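Local coordinates for protein AvrL567-A (Melampsora lini, PDB 2OPC) that is a flax rust avirulence protein, probably an effector whose recognition by matching resistance proteins of the host plant triggers defence, at residues A24-I27 with K33-W36. Residues are numbered along the deposited sequence; the frame is centred on the assembly and turned at random.
Sequences ASVI and KVKW
Val-34 O takes two bonds from the facing strand: Val-26 N donates from 3.2 Å and Ser-25 OG from 2.8 Å, the two donors lying on opposite faces of the carbonyl plane. The hydroxyl gets there because chi1 of Ser-25 (-173°) sets OG opposite its own backbone N; it stands 37° out of that plane and therefore above the carbonyl, not on a lone pair. In return Val-34 N gives its hydrogen to Val-26 O at 2.8 Å, closing the hydrogen-bonded antiparallel pair Val-26/Val-34, and Lys-33 CA adds a CA-H...O contact to the same acceptor. Strands 25-28 and 32-36 form a beta hairpin at one side of a three-stranded antiparallel sheet, whose third strand, 44-48, bonds the backbones of Lys-33 and Lys-35. Toward the open end of the hairpin a water replaces the direct bond: it donates to Ala-24 O (2.7 Å) and accepts from Trp-36 N (2.9 Å). Ala-24 CB sits obliquely to the indole, 4.1 Å from Trp-36 NE1, which is hydrogen-bonded to Tyr-19 O. On the face carrying Val-26 and Val-34 the valines lie alongside each other, Val-26 CG2 3.9 Å from Val-34 CB, and Phe-18 of strand 16-19 touches both. Across the other face Ile-27 CG1 meets Lys-33 CB at 4.1 Å, while the extended lysine chain leads away from the neighbouring strand.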
loop_
_atom_site.group_PDB
_atom_site.type_symbol
_atom_site.label_atom_id
_atom_site.label_comp_id
_atom_site.label_asym_id
_atom_site.label_seq_id
_atom_site.Cartn_x
_atom_site.Cartn_y
_atom_site.Cartn_z
ATOM N N ALA A 24 -4.233 6.441 10.112
ATOM C CA ALA A 24 -4.167 6.918 8.716
ATOM C C ALA A 24 -4.984 6.044 7.780
ATOM O O ALA A 24 -5.048 4.835 7.979
ATOM C CB ALA A 24 -2.710 6.969 8.223
ATOM N N SER A 25 -5.594 6.639 6.764
ATOM C CA SER A 25 -6.297 5.824 5.783
ATOM C C SER A 25 -6.285 6.556 4.464
ATOM O O SER A 25 -6.620 7.732 4.418
ATOM C CB SER A 25 -7.751 5.502 6.218
ATOM O OG SER A 25 -8.369 4.567 5.317
ATOM N N VAL A 26 -5.908 5.851 3.385
ATOM C CA VAL A 26 -5.788 6.455 2.057
ATOM C C VAL A 26 -6.557 5.636 1.024
ATOM O O VAL A 26 -7.054 4.534 1.354
ATOM C CB VAL A 26 -4.327 6.649 1.598
ATOM C CG1 VAL A 26 -3.564 7.586 2.526
ATOM C CG2 VAL A 26 -3.553 5.344 1.451
ATOM N N ILE A 27 -6.662 6.155 -0.206
ATOM C CA ILE A 27 -7.288 5.447 -1.320
ATOM C C ILE A 27 -6.336 5.435 -2.498
ATOM O O ILE A 27 -5.737 6.478 -2.823
ATOM C CB ILE A 27 -8.619 6.078 -1.688
ATOM C CG1 ILE A 27 -9.592 5.987 -0.529
ATOM C CG2 ILE A 27 -9.227 5.344 -2.892
ATOM C CD1 ILE A 27 -10.858 6.827 -0.734
ATOM N N LYS A 33 -9.208 1.123 -0.766
ATOM C CA LYS A 33 -8.858 1.878 0.449
ATOM C C LYS A 33 -7.878 1.062 1.249
ATOM O O LYS A 33 -7.775 -0.189 1.135
ATOM C CB LYS A 33 -10.042 2.305 1.313
ATOM C CG LYS A 33 -10.917 1.236 1.700
ATOM C CD LYS A 33 -12.121 1.818 2.510
ATOM C CE LYS A 33 -13.015 0.715 2.969
ATOM N NZ LYS A 33 -13.955 1.151 4.015
ATOM N N VAL A 34 -7.091 1.805 2.045
ATOM C CA VAL A 34 -5.961 1.253 2.791
ATOM C C VAL A 34 -6.008 1.714 4.235
ATOM O O VAL A 34 -6.271 2.901 4.475
ATOM C CB VAL A 34 -4.599 1.690 2.170
ATOM C CG1 VAL A 34 -3.432 0.878 2.748
ATOM C CG2 VAL A 34 -4.620 1.554 0.658
ATOM N N LYS A 35 -5.728 0.816 5.180
ATOM C CA LYS A 35 -5.571 1.223 6.589
ATOM C C LYS A 35 -4.425 0.394 7.166
ATOM O O LYS A 35 -3.909 -0.500 6.494
ATOM C CB LYS A 35 -6.870 0.984 7.406
ATOM C CG LYS A 35 -7.172 -0.499 7.633
ATOM C CD LYS A 35 -8.358 -0.670 8.562
ATOM C CE LYS A 35 -8.590 -2.158 8.839
ATOM N NZ LYS A 35 -9.682 -2.337 9.867
ATOM N N TRP A 36 -4.038 0.677 8.407
ATOM C CA TRP A 36 -3.038 -0.147 9.057
ATOM C C TRP A 36 -3.649 -1.339 9.747
ATOM O O TRP A 36 -4.778 -1.290 10.227
ATOM C CB TRP A 36 -2.238 0.681 10.089
ATOM C CG TRP A 36 -1.317 1.669 9.474
ATOM C CD1 TRP A 36 -1.411 3.045 9.500
ATOM C CD2 TRP A 36 -0.110 1.360 8.793
ATOM N NE1 TRP A 36 -0.361 3.615 8.828
ATOM C CE2 TRP A 36 0.469 2.599 8.396
ATOM C CE3 TRP A 36 0.537 0.151 8.461
ATOM C CZ2 TRP A 36 1.690 2.660 7.710
ATOM C CZ3 TRP A 36 1.741 0.212 7.763
ATOM C CH2 TRP A 36 2.299 1.465 7.384
HETATM O O HOH W 1 -5.246 2.930 9.850
#